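Local coordinates for protein carboxylesterase (Uncultured bacterium, PDB 5GMX) that hydrolyses carboxylic ester bonds as a family VIII carboxylesterase of beta-lactamase-like fold, with activity also toward oxyimino cephalosporins, at residues G50-A53 and R59-R62; S208-V213 and N254-R259; E306-D311 and G315-W320; I325-E330 and P336-H341. All coordinates share one frame; numbering follows the deposited sequence.

Contact 1. Residues G50-A53 and R59-R62; sequences GGFA and RPWR
The Phe52 ring turns an edge to the backbone of Arg59, whose carbonyl carbon lies in the ring plane, while Pro60 approaches obliquely: Phe52 CD2 is 3.8 Å from Pro60 CA. The indole of Trp61 likewise receives an oxygen at its rim, with Phe52 O in the ring plane 3.7 Å from Trp61 CE3; Gly50 O lies oblique to the ring, 3.9 Å from Trp61 CG. With CG of Trp61 anti to its own N (chi1 -168°), the indole extends beside Ala53 and meets Ala214 and Asn364 beyond the two segments. Two backbone bonds join the segments. Trp61 N donates to Gly51 O at 2.7 Å (168° at the hydrogen), and Ala53 N donates to Arg59 O at 2.8 Å (171°). A water donates to both Gly51 O and Trp61 O, so the Gly51 carbonyl is gripped twice. Gly51 has a positive phi, a conformation that favours glycine, just where strand 43-51 ends. A single bridge, Phe52 with Pro60 (CA to CA 4.1 Å), folds the following loop back on the strand end, at the C-terminal end of strand 43-51 in the antiparallel sheet of this beta-lactamase-like fold.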
loop_
_atom_site.group_PDB
_atom_site.type_symbol
_atom_site.label_atom_id
_atom_site.label_comp_id
_atom_site.label_asym_id
_atom_site.label_seq_id
_atom_site.Cartn_x
_atom_site.Cartn_y
_atom_site.Cartn_z
ATOM N N GLY A 50 -11.979 -17.318 0.195
ATOM C CA GLY A 50 -13.312 -17.829 -0.049
ATOM C C GLY A 50 -14.079 -17.018 -1.071
ATOM O O GLY A 50 -13.641 -15.937 -1.484
ATOM N N GLY A 51 -15.224 -17.549 -1.484
ATOM C CA GLY A 51 -16.103 -16.863 -2.410
ATOM C C GLY A 51 -15.653 -16.968 -3.847
ATOM O O GLY A 51 -14.996 -17.934 -4.239
ATOM N N PHE A 52 -15.988 -15.956 -4.640
ATOM C CA PHE A 52 -15.796 -16.041 -6.082
ATOM C C PHE A 52 -14.953 -14.907 -6.639
ATOM O O PHE A 52 -14.867 -13.834 -6.055
ATOM C CB PHE A 52 -17.157 -16.084 -6.777
ATOM C CG PHE A 52 -18.034 -17.212 -6.305
ATOM C CD1 PHE A 52 -18.912 -17.030 -5.249
ATOM C CD2 PHE A 52 -17.956 -18.461 -6.899
ATOM C CE1 PHE A 52 -19.706 -18.067 -4.806
ATOM C CE2 PHE A 52 -18.750 -19.507 -6.461
ATOM C CZ PHE A 52 -19.628 -19.308 -5.411
ATOM N N ALA A 53 -14.309 -15.175 -7.764
ATOM C CA ALA A 53 -13.491 -14.192 -8.444
ATOM C C ALA A 53 -14.310 -13.304 -9.388
ATOM O O ALA A 53 -13.826 -12.271 -9.840
ATOM C CB ALA A 53 -12.382 -14.890 -9.223
ATOM N N ARG A 59 -16.825 -18.637 -10.873
ATOM C CA ARG A 59 -15.429 -19.038 -10.743
ATOM C C ARG A 59 -14.967 -18.795 -9.320
ATOM O O ARG A 59 -14.799 -17.651 -8.912
ATOM C CB ARG A 59 -14.526 -18.269 -11.707
ATOM C CG ARG A 59 -14.797 -18.508 -13.183
ATOM C CD ARG A 59 -13.713 -17.875 -14.058
ATOM N NE ARG A 59 -13.583 -16.428 -13.883
ATOM C CZ ARG A 59 -14.359 -15.512 -14.462
ATOM N NH1 ARG A 59 -15.350 -15.878 -15.268
ATOM N NH2 ARG A 59 -14.138 -14.221 -14.233
ATOM N N PRO A 60 -14.737 -19.878 -8.562
ATOM C CA PRO A 60 -14.351 -19.716 -7.156
ATOM C C PRO A 60 -12.991 -19.044 -6.993
ATOM O O PRO A 60 -12.093 -19.242 -7.806
ATOM C CB PRO A 60 -14.334 -21.154 -6.621
ATOM C CG PRO A 60 -15.211 -21.932 -7.579
ATOM C CD PRO A 60 -14.994 -21.287 -8.912
ATOM N N TRP A 61 -12.865 -18.245 -5.939
ATOM C CA TRP A 61 -11.591 -17.659 -5.534
ATOM C C TRP A 61 -10.614 -18.778 -5.179
ATOM O O TRP A 61 -10.967 -19.715 -4.466
ATOM C CB TRP A 61 -11.811 -16.722 -4.333
ATOM C CG TRP A 61 -10.654 -15.826 -3.958
ATOM C CD1 TRP A 61 -9.485 -16.190 -3.342
ATOM C CD2 TRP A 61 -10.581 -14.407 -4.140
ATOM N NE1 TRP A 61 -8.681 -15.082 -3.148
ATOM C CE2 TRP A 61 -9.330 -13.978 -3.634
ATOM C CE3 TRP A 61 -11.444 -13.455 -4.696
ATOM C CZ2 TRP A 61 -8.933 -12.638 -3.658
ATOM C CZ3 TRP A 61 -11.044 -12.124 -4.722
ATOM C CH2 TRP A 61 -9.801 -11.731 -4.205
ATOM N N ARG A 62 -9.395 -18.707 -5.700
ATOM C CA ARG A 62 -8.427 -19.764 -5.425
ATOM C C ARG A 62 -7.293 -19.252 -4.565
ATOM O O ARG A 62 -7.236 -18.060 -4.259
ATOM C CB ARG A 62 -7.920 -20.371 -6.727
ATOM C CG ARG A 62 -9.093 -20.891 -7.559
ATOM C CD ARG A 62 -8.657 -21.551 -8.832
ATOM N NE ARG A 62 -7.753 -22.655 -8.533
ATOM C CZ ARG A 62 -7.519 -23.673 -9.350
ATOM N NH1 ARG A 62 -8.155 -23.754 -10.512
ATOM N NH2 ARG A 62 -6.668 -24.621 -8.987
HETATM O O HOH W 1 -13.231 -20.154 -2.824
#

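Contact 2. Residues S208-V213 and N254-R259; sequences SEDHRV and NDRAWR
Asp210 meets Arg256 and Arg259 in a salt-bridge network that ties the 208-213 loop to the first turn of helix 256-260. From CB, which points at the helix segment and lies 3.7 Å from Arg256 NH1, the Asp210 side chain runs with CG anti to its backbone N, presenting both carboxylate oxygens to the arginines. OD1 has two donors. Arg256 NH1 comes from above the carboxylate plane at 2.7 Å, with a bent angle of 136° at the hydrogen, whereas Arg259 NE comes from the opposite face, on the syn side, at 3.0 Å and nearly straight (169°). OD2 uses its syn lone pair to accept from Arg259 NH2 at 2.9 Å. Arg259 thus holds the carboxylate side-on, one nitrogen to each oxygen, with the two planes moderately inclined; the Arg256 guanidinium is turned 78° from that carboxylate. Two positive groups on one carboxylate would probably favour its ionised form.

Each arginine also has a partner elsewhere: Arg256 NH2 bonds Leu205 O, and Arg259 NH1 bonds Ala253 O, which probably further limits rotation of the guanidinium groups. The helix start has its own cap: Asp255, at the N-cap position, accepts from Trp258 N through the anti lone pair of OD2. Val213 supplies the apolar part of the contact. Its CB lies over one face of the Arg259 guanidinium, and both methyls turn to the last methylene of that chain, so that CG1 and CG2 each lie 3.8 Å from Arg259 CD.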
loop_
_atom_site.group_PDB
_atom_site.type_symbol
_atom_site.label_atom_id
_atom_site.label_comp_id
_atom_site.label_asym_id
_atom_site.label_seq_id
_atom_site.Cartn_x
_atom_site.Cartn_y
_atom_site.Cartn_z
ATOM N N SER A 208 2.240 -13.654 -17.723
ATOM C CA SER A 208 2.107 -15.050 -17.290
ATOM C C SER A 208 1.265 -15.238 -16.021
ATOM O O SER A 208 0.770 -16.338 -15.759
ATOM C CB SER A 208 3.495 -15.665 -17.080
ATOM O OG SER A 208 4.251 -14.950 -16.118
ATOM N N GLU A 209 1.101 -14.174 -15.238
ATOM C CA GLU A 209 0.348 -14.250 -13.990
ATOM C C GLU A 209 -1.061 -13.660 -14.128
ATOM O O GLU A 209 -1.883 -13.774 -13.216
ATOM C CB GLU A 209 1.109 -13.533 -12.866
ATOM C CG GLU A 209 2.535 -14.030 -12.648
ATOM C CD GLU A 209 2.605 -15.543 -12.434
ATOM O OE1 GLU A 209 1.725 -16.088 -11.731
ATOM O OE2 GLU A 209 3.535 -16.189 -12.975
ATOM N N ASP A 210 -1.353 -13.060 -15.278
ATOM C CA ASP A 210 -2.581 -12.280 -15.405
ATOM C C ASP A 210 -3.851 -13.116 -15.289
ATOM O O ASP A 210 -4.896 -12.597 -14.918
ATOM C CB ASP A 210 -2.605 -11.506 -16.723
ATOM C CG ASP A 210 -3.543 -10.310 -16.663
ATOM O OD1 ASP A 210 -3.152 -9.277 -16.076
ATOM O OD2 ASP A 210 -4.680 -10.406 -17.174
ATOM N N HIS A 211 -3.760 -14.410 -15.583
ATOM C CA HIS A 211 -4.916 -15.293 -15.481
ATOM C C HIS A 211 -5.400 -15.427 -14.034
ATOM O O HIS A 211 -6.506 -15.914 -13.788
ATOM C CB HIS A 211 -4.583 -16.680 -16.056
ATOM C CG HIS A 211 -3.621 -17.471 -15.220
ATOM N ND1 HIS A 211 -2.255 -17.336 -15.329
ATOM C CD2 HIS A 211 -3.832 -18.417 -14.274
ATOM C CE1 HIS A 211 -1.662 -18.150 -14.470
ATOM N NE2 HIS A 211 -2.596 -18.817 -13.819
ATOM N N ARG A 212 -4.569 -15.008 -13.081
ATOM C CA ARG A 212 -4.910 -15.163 -11.669
ATOM C C ARG A 212 -5.783 -14.031 -11.133
ATOM O O ARG A 212 -6.299 -14.119 -10.020
ATOM C CB ARG A 212 -3.638 -15.267 -10.826
ATOM C CG ARG A 212 -2.763 -16.463 -11.171
ATOM C CD ARG A 212 -1.358 -16.288 -10.615
ATOM N NE ARG A 212 -1.402 -16.005 -9.182
ATOM C CZ ARG A 212 -0.356 -15.622 -8.462
ATOM N NH1 ARG A 212 0.829 -15.480 -9.034
ATOM N NH2 ARG A 212 -0.502 -15.391 -7.167
ATOM N N VAL A 213 -5.937 -12.958 -11.907
ATOM C CA VAL A 213 -6.634 -11.777 -11.398
ATOM C C VAL A 213 -8.147 -11.980 -11.307
ATOM O O VAL A 213 -8.794 -12.404 -12.264
ATOM C CB VAL A 213 -6.342 -10.531 -12.264
ATOM C CG1 VAL A 213 -7.053 -9.312 -11.701
ATOM C CG2 VAL A 213 -4.857 -10.272 -12.310
ATOM N N ASN A 254 -9.796 -3.597 -13.956
ATOM C CA ASN A 254 -10.119 -4.720 -14.833
ATOM C C ASN A 254 -9.496 -4.577 -16.221
ATOM O O ASN A 254 -9.764 -5.373 -17.121
ATOM C CB ASN A 254 -11.638 -4.867 -14.952
ATOM C CG ASN A 254 -12.312 -5.133 -13.606
ATOM O OD1 ASN A 254 -11.769 -5.829 -12.744
ATOM N ND2 ASN A 254 -13.496 -4.569 -13.424
ATOM N N ASP A 255 -8.652 -3.566 -16.381
ATOM C CA ASP A 255 -7.966 -3.319 -17.640
ATOM C C ASP A 255 -6.537 -3.829 -17.553
ATOM O O ASP A 255 -5.825 -3.530 -16.596
ATOM C CB ASP A 255 -8.021 -1.825 -17.981
ATOM C CG ASP A 255 -7.248 -1.470 -19.239
ATOM O OD1 ASP A 255 -7.838 -1.472 -20.341
ATOM O OD2 ASP A 255 -6.038 -1.184 -19.125
ATOM N N ARG A 256 -6.138 -4.633 -18.536
ATOM C CA ARG A 256 -4.830 -5.282 -18.524
ATOM C C ARG A 256 -3.688 -4.274 -18.556
ATOM O O ARG A 256 -2.670 -4.482 -17.904
ATOM C CB ARG A 256 -4.704 -6.272 -19.697
ATOM C CG ARG A 256 -3.282 -6.768 -19.980
ATOM C CD ARG A 256 -2.667 -7.577 -18.823
ATOM N NE ARG A 256 -1.222 -7.742 -19.001
ATOM C CZ ARG A 256 -0.365 -8.050 -18.027
ATOM N NH1 ARG A 256 -0.793 -8.230 -16.781
ATOM N NH2 ARG A 256 0.929 -8.156 -18.294
ATOM N N ALA A 257 -3.850 -3.186 -19.307
ATOM C CA ALA A 257 -2.787 -2.187 -19.420
ATOM C C ALA A 257 -2.486 -1.566 -18.058
ATOM O O ALA A 257 -1.333 -1.289 -17.728
ATOM C CB ALA A 257 -3.162 -1.105 -20.436
ATOM N N TRP A 258 -3.530 -1.373 -17.264
ATOM C CA TRP A 258 -3.373 -0.859 -15.907
ATOM C C TRP A 258 -2.548 -1.836 -15.063
ATOM O O TRP A 258 -1.535 -1.460 -14.471
ATOM C CB TRP A 258 -4.753 -0.607 -15.288
ATOM C CG TRP A 258 -4.777 -0.353 -13.802
ATOM C CD1 TRP A 258 -4.990 -1.280 -12.819
ATOM C CD2 TRP A 258 -4.634 0.913 -13.135
ATOM N NE1 TRP A 258 -4.969 -0.674 -11.584
ATOM C CE2 TRP A 258 -4.756 0.671 -11.750
ATOM C CE3 TRP A 258 -4.404 2.222 -13.573
ATOM C CZ2 TRP A 258 -4.652 1.686 -10.802
ATOM C CZ3 TRP A 258 -4.303 3.233 -12.629
ATOM C CH2 TRP A 258 -4.433 2.958 -11.259
ATOM N N ARG A 259 -2.953 -3.100 -15.052
ATOM C CA ARG A 259 -2.243 -4.116 -14.279
ATOM C C ARG A 259 -0.792 -4.315 -14.740
ATOM O O ARG A 259 0.083 -4.611 -13.932
ATOM C CB ARG A 259 -2.996 -5.446 -14.352
ATOM C CG ARG A 259 -4.405 -5.351 -13.811
ATOM C CD ARG A 259 -5.046 -6.718 -13.646
ATOM N NE ARG A 259 -5.178 -7.426 -14.910
ATOM C CZ ARG A 259 -6.241 -7.341 -15.698
ATOM N NH1 ARG A 259 -7.259 -6.566 -15.349
ATOM N NH2 ARG A 259 -6.283 -8.017 -16.838
#

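Contact 3. Residues E306-D311 and G315-W320; sequences ECFRKD and GVRMRW
A two-stranded antiparallel beta hairpin, strands 307-310 and 317-320, opens with a classic bulge in which Glu306 and Cys307 both face Trp320. Trp320 O accepts from Glu306 N at 2.6 Å and from Cys307 N at 3.1 Å, so one oxygen takes two N-H groups. Arg309 and Met318 (selenomethionine) form a further hydrogen-bonded pair. On the side of Phe308 and Arg317, the Phe308 ring is sandwiched. The Arg317 guanidinium lies flat on one face, planes 18° apart and its CZ 3.9 Å from the ring centroid, a cation-pi stack; Arg319 CB lies 3.8 Å from the Phe308 ring centroid over the opposite face, a CH-pi contact. The bend of Arg317 at chi3 (68°) folds its guanidinium over the ring, where NH2 also donates to Phe308 O at 3.3 Å, from well above the carbonyl plane.

On the other side, Trp320 NE1 donates to Asp311 OD2 at 3.2 Å, nearly in the indole plane. Asp311 OD2 has a second donor in Asn158 ND2, and OD1 accepts from the backbone N of Val313, Ile314 and Tyr160. This buried carboxylate is thus satisfied by several N-H groups, which would probably stabilise its negative charge and tie the hairpin turn to the Tyr160 segment of the ligand pocket.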
loop_
_atom_site.group_PDB
_atom_site.type_symbol
_atom_site.label_atom_id
_atom_site.label_comp_id
_atom_site.label_asym_id
_atom_site.label_seq_id
_atom_site.Cartn_x
_atom_site.Cartn_y
_atom_site.Cartn_z
ATOM N N GLU A 306 5.833 12.065 11.082
ATOM C CA GLU A 306 6.303 13.260 10.403
ATOM C C GLU A 306 5.317 14.388 10.608
ATOM O O GLU A 306 5.718 15.533 10.796
ATOM C CB GLU A 306 6.517 12.991 8.914
ATOM C CG GLU A 306 7.838 12.295 8.612
ATOM C CD GLU A 306 9.030 13.192 8.905
ATOM O OE1 GLU A 306 8.949 14.399 8.583
ATOM O OE2 GLU A 306 10.037 12.705 9.465
ATOM N N CYS A 307 4.027 14.068 10.582
ATOM C CA CYS A 307 3.044 15.110 10.869
ATOM C C CYS A 307 1.715 14.516 11.297
ATOM O O CYS A 307 1.467 13.335 11.090
ATOM C CB CYS A 307 2.867 16.046 9.655
ATOM S SG CYS A 307 2.499 15.278 8.018
ATOM N N PHE A 308 0.881 15.332 11.930
ATOM C CA PHE A 308 -0.442 14.897 12.362
ATOM C C PHE A 308 -1.401 16.071 12.208
ATOM O O PHE A 308 -1.591 16.846 13.134
ATOM C CB PHE A 308 -0.403 14.380 13.806
ATOM C CG PHE A 308 -1.626 13.597 14.213
ATOM C CD1 PHE A 308 -2.678 13.392 13.330
ATOM C CD2 PHE A 308 -1.713 13.045 15.480
ATOM C CE1 PHE A 308 -3.807 12.674 13.714
ATOM C CE2 PHE A 308 -2.829 12.320 15.869
ATOM C CZ PHE A 308 -3.876 12.132 14.982
ATOM N N ARG A 309 -2.008 16.184 11.030
ATOM C CA ARG A 309 -2.772 17.387 10.670
ATOM C C ARG A 309 -3.963 17.047 9.803
ATOM O O ARG A 309 -3.979 16.006 9.164
ATOM C CB ARG A 309 -1.914 18.399 9.895
ATOM C CG ARG A 309 -0.882 19.165 10.691
ATOM C CD ARG A 309 -0.348 20.341 9.866
ATOM N NE ARG A 309 0.508 19.891 8.779
ATOM C CZ ARG A 309 1.834 20.003 8.771
ATOM N NH1 ARG A 309 2.459 20.574 9.789
ATOM N NH2 ARG A 309 2.534 19.542 7.743
ATOM N N LYS A 310 -4.940 17.948 9.746
ATOM C CA LYS A 310 -6.040 17.792 8.805
ATOM C C LYS A 310 -5.469 17.781 7.398
ATOM O O LYS A 310 -4.717 18.682 7.010
ATOM C CB LYS A 310 -7.082 18.906 8.960
ATOM C CG LYS A 310 -8.284 18.748 8.027
ATOM C CD LYS A 310 -9.527 19.454 8.546
ATOM C CE LYS A 310 -9.400 20.963 8.399
ATOM N NZ LYS A 310 -9.138 21.362 6.985
ATOM N N ASP A 311 -5.801 16.742 6.643
ATOM C CA ASP A 311 -5.194 16.550 5.336
ATOM C C ASP A 311 -5.913 17.346 4.257
ATOM O O ASP A 311 -7.135 17.273 4.140
ATOM C CB ASP A 311 -5.178 15.061 4.981
ATOM C CG ASP A 311 -4.286 14.759 3.797
ATOM O OD1 ASP A 311 -4.776 14.846 2.650
ATOM O OD2 ASP A 311 -3.094 14.447 4.018
ATOM N N GLY A 315 -9.206 15.236 3.998
ATOM C CA GLY A 315 -10.187 16.032 4.710
ATOM C C GLY A 315 -10.307 15.718 6.189
ATOM O O GLY A 315 -11.138 16.306 6.880
ATOM N N VAL A 316 -9.498 14.784 6.681
ATOM C CA VAL A 316 -9.464 14.520 8.113
ATOM C C VAL A 316 -8.039 14.594 8.628
ATOM O O VAL A 316 -7.094 14.690 7.846
ATOM C CB VAL A 316 -10.063 13.140 8.467
ATOM C CG1 VAL A 316 -11.540 13.095 8.065
ATOM C CG2 VAL A 316 -9.277 12.013 7.803
ATOM N N ARG A 317 -7.879 14.551 9.943
ATOM C CA ARG A 317 -6.543 14.563 10.514
ATOM C C ARG A 317 -5.837 13.237 10.211
ATOM O O ARG A 317 -6.275 12.179 10.648
ATOM C CB ARG A 317 -6.590 14.794 12.017
ATOM C CG ARG A 317 -7.224 16.088 12.441
ATOM C CD ARG A 317 -7.033 16.289 13.934
ATOM N NE ARG A 317 -5.631 16.523 14.268
ATOM C CZ ARG A 317 -5.003 15.961 15.298
ATOM N NH1 ARG A 317 -5.649 15.116 16.089
ATOM N NH2 ARG A 317 -3.726 16.239 15.530
HETATM N N MSE A 318 -4.754 13.298 9.445
HETATM C CA MSE A 318 -3.952 12.127 9.161
HETATM C C MSE A 318 -2.671 12.208 9.956
HETATM O O MSE A 318 -2.078 13.292 10.108
HETATM C CB MSE A 318 -3.651 12.009 7.668
HETATM C CG MSE A 318 -4.881 11.875 6.801
HETATM SE SE MSE A 318 -5.764 10.150 7.161
HETATM C CE MSE A 318 -4.391 8.967 6.419
ATOM N N ARG A 319 -2.273 11.052 10.476
ATOM C CA ARG A 319 -1.025 10.898 11.197
ATOM C C ARG A 319 -0.019 10.170 10.306
ATOM O O ARG A 319 -0.006 8.938 10.236
ATOM C CB ARG A 319 -1.258 10.139 12.500
ATOM C CG ARG A 319 -0.064 10.122 13.418
ATOM C CD ARG A 319 -0.377 9.354 14.678
ATOM N NE ARG A 319 0.835 9.071 15.436
ATOM C CZ ARG A 319 1.049 7.952 16.114
ATOM N NH1 ARG A 319 0.125 6.996 16.139
ATOM N NH2 ARG A 319 2.187 7.798 16.774
ATOM N N TRP A 320 0.812 10.949 9.619
ATOM C CA TRP A 320 1.736 10.429 8.619
ATOM C C TRP A 320 3.143 10.197 9.160
ATOM O O TRP A 320 3.728 11.066 9.852
ATOM C CB TRP A 320 1.838 11.389 7.423
ATOM C CG TRP A 320 0.611 11.517 6.573
ATOM C CD1 TRP A 320 -0.159 12.639 6.412
ATOM C CD2 TRP A 320 0.031 10.513 5.734
ATOM N NE1 TRP A 320 -1.187 12.390 5.539
ATOM C CE2 TRP A 320 -1.099 11.092 5.109
ATOM C CE3 TRP A 320 0.348 9.178 5.452
ATOM C CZ2 TRP A 320 -1.909 10.385 4.224
ATOM C CZ3 TRP A 320 -0.458 8.476 4.572
ATOM C CH2 TRP A 320 -1.576 9.081 3.969
#

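Contact 4. Residues I325-E330 and P336-H341; sequences ILNKAE and PDAFGH
Ile325 and His341 pack at the edge of the antiparallel sheet, where strand 325-326 pairs with strand 339-342. Ile325 carries CG1 anti to its carbonyl carbon (chi1 -62°) and continues extended, which sets CD1 over the centre of the imidazole, 4.0 Å from the His341 ring centroid, as a CH-pi contact. His341 begins a His-Ser-Gly that probably corresponds to the K(T/S)G-type motif of serine beta-lactamases, and it touches Tyr160 and Trp320. In the backbone, Ile325 and Gly340 form a hydrogen-bonded pair: Ile325 N donates to Gly340 O at 2.9 Å, and Gly340 N to Ile325 O at 3.0 Å.

Leu326 and Phe339, a non-hydrogen-bonded pair, pack on the other side, with Leu326 CD2 3.6 Å from Phe339 CB. Phe339 CG sits between its N and carbonyl carbon (chi1 63°), and the ring leads away from segment 325-330 to an edge-to-face contact with Phe324. Asn327 N prolongs the pairing by donating to Ala338 O at 2.9 Å. The Asn327 amide is held by loop backbone: ND2 donates to Gly333 O and Asn335 O, while OD1 accepts from Tyr332 N. Its CB meets Pro336 O at 3.4 Å, and a water donates to that oxygen at 3.2 Å.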
loop_
_atom_site.group_PDB
_atom_site.type_symbol
_atom_site.label_atom_id
_atom_site.label_comp_id
_atom_site.label_asym_id
_atom_site.label_seq_id
_atom_site.Cartn_x
_atom_site.Cartn_y
_atom_site.Cartn_z
ATOM N N ILE A 325 0.587 5.136 7.093
ATOM C CA ILE A 325 -0.412 5.649 8.014
ATOM C C ILE A 325 -0.119 5.128 9.416
ATOM O O ILE A 325 0.025 3.923 9.618
ATOM C CB ILE A 325 -1.833 5.214 7.613
ATOM C CG1 ILE A 325 -2.204 5.776 6.235
ATOM C CG2 ILE A 325 -2.843 5.648 8.668
ATOM C CD1 ILE A 325 -3.538 5.244 5.716
ATOM N N LEU A 326 -0.012 6.031 10.376
ATOM C CA LEU A 326 0.141 5.629 11.767
ATOM C C LEU A 326 -1.237 5.546 12.408
ATOM O O LEU A 326 -2.162 6.260 12.014
ATOM C CB LEU A 326 1.046 6.596 12.531
ATOM C CG LEU A 326 2.506 6.672 12.067
ATOM C CD1 LEU A 326 3.321 7.619 12.957
ATOM C CD2 LEU A 326 3.142 5.304 12.037
ATOM N N ASN A 327 -1.365 4.648 13.376
ATOM C CA ASN A 327 -2.646 4.321 13.970
ATOM C C ASN A 327 -3.323 5.526 14.607
ATOM O O ASN A 327 -2.679 6.391 15.203
ATOM C CB ASN A 327 -2.468 3.201 14.997
ATOM C CG ASN A 327 -3.744 2.425 15.241
ATOM O OD1 ASN A 327 -4.774 2.687 14.618
ATOM N ND2 ASN A 327 -3.674 1.442 16.121
ATOM N N LYS A 328 -4.637 5.569 14.446
ATOM C CA LYS A 328 -5.486 6.597 15.015
ATOM C C LYS A 328 -6.873 6.016 15.216
ATOM O O LYS A 328 -7.407 5.360 14.315
ATOM C CB LYS A 328 -5.569 7.813 14.100
ATOM C CG LYS A 328 -6.513 8.887 14.609
ATOM C CD LYS A 328 -6.756 9.945 13.550
ATOM C CE LYS A 328 -8.138 10.563 13.698
ATOM N NZ LYS A 328 -8.557 11.228 12.427
ATOM N N ALA A 329 -7.442 6.242 16.397
ATOM C CA ALA A 329 -8.787 5.769 16.708
ATOM C C ALA A 329 -8.923 4.267 16.454
ATOM O O ALA A 329 -9.962 3.803 15.984
ATOM C CB ALA A 329 -9.824 6.547 15.898
ATOM N N GLU A 330 -7.850 3.529 16.745
ATOM C CA GLU A 330 -7.818 2.068 16.623
ATOM C C GLU A 330 -8.142 1.522 15.227
ATOM O O GLU A 330 -8.604 0.385 15.082
ATOM C CB GLU A 330 -8.753 1.443 17.662
ATOM C CG GLU A 330 -8.348 1.808 19.090
ATOM C CD GLU A 330 -8.724 0.745 20.111
ATOM O OE1 GLU A 330 -9.737 0.044 19.900
ATOM O OE2 GLU A 330 -7.995 0.604 21.120
ATOM N N PRO A 336 -1.307 1.722 19.796
ATOM C CA PRO A 336 -1.370 3.097 19.275
ATOM C C PRO A 336 -0.281 3.409 18.244
ATOM O O PRO A 336 -0.444 4.352 17.477
ATOM C CB PRO A 336 -1.195 3.964 20.534
ATOM C CG PRO A 336 -0.481 3.087 21.504
ATOM C CD PRO A 336 -1.002 1.689 21.239
ATOM N N ASP A 337 0.795 2.625 18.221
ATOM C CA ASP A 337 1.891 2.852 17.279
ATOM C C ASP A 337 1.932 1.844 16.118
ATOM O O ASP A 337 2.955 1.701 15.443
ATOM C CB ASP A 337 3.222 2.849 18.027
ATOM C CG ASP A 337 3.364 4.047 18.950
ATOM O OD1 ASP A 337 2.711 5.084 18.681
ATOM O OD2 ASP A 337 4.134 3.958 19.935
ATOM N N ALA A 338 0.818 1.158 15.891
ATOM C CA ALA A 338 0.668 0.303 14.725
ATOM C C ALA A 338 0.759 1.135 13.447
ATOM O O ALA A 338 0.406 2.322 13.437
ATOM C CB ALA A 338 -0.655 -0.446 14.784
ATOM N N PHE A 339 1.272 0.541 12.373
ATOM C CA PHE A 339 1.392 1.311 11.123
ATOM C C PHE A 339 1.008 0.449 9.933
ATOM O O PHE A 339 1.178 -0.771 9.962
ATOM C CB PHE A 339 2.817 1.854 10.944
ATOM C CG PHE A 339 3.856 0.779 10.818
ATOM C CD1 PHE A 339 4.440 0.221 11.950
ATOM C CD2 PHE A 339 4.247 0.317 9.566
ATOM C CE1 PHE A 339 5.394 -0.777 11.831
ATOM C CE2 PHE A 339 5.204 -0.679 9.442
ATOM C CZ PHE A 339 5.776 -1.230 10.578
ATOM N N GLY A 340 0.512 1.069 8.879
ATOM C CA GLY A 340 0.174 0.321 7.692
ATOM C C GLY A 340 -0.378 1.217 6.614
ATOM O O GLY A 340 -0.070 2.400 6.568
ATOM N N HIS A 341 -1.172 0.635 5.727
ATOM C CA HIS A 341 -1.860 1.415 4.718
ATOM C C HIS A 341 -3.096 0.679 4.239
ATOM O O HIS A 341 -3.123 -0.550 4.178
ATOM C CB HIS A 341 -0.946 1.732 3.530
ATOM C CG HIS A 341 -1.096 3.134 3.030
ATOM N ND1 HIS A 341 -2.213 3.564 2.350
ATOM C CD2 HIS A 341 -0.278 4.208 3.131
ATOM C CE1 HIS A 341 -2.076 4.843 2.046
ATOM N NE2 HIS A 341 -0.909 5.258 2.506
HETATM O O HOH W 2 -3.242 5.883 17.918
#

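Contacts 3 and 4 are neighbours, with centres 12 Å apart, and Arg319 O lies 2.9 Å from Leu326 N, a probable hydrogen bond between consecutive strands. Trp320 CZ3 also packs 3.6 Å from Ile325 CG1. Both contacts approach the pocket holding phenylmethanesulfonic acid: the side chains of His341 and Trp320 are about 6 Å and 8 Å from the ligand. Contact 1 reaches the same sheet as contact 4, but their centres are 30 Å apart. Contact 2 lies closer to contact 1, 16 Å between centres without touching, and 34 Å from contact 3, across the centre of the chain.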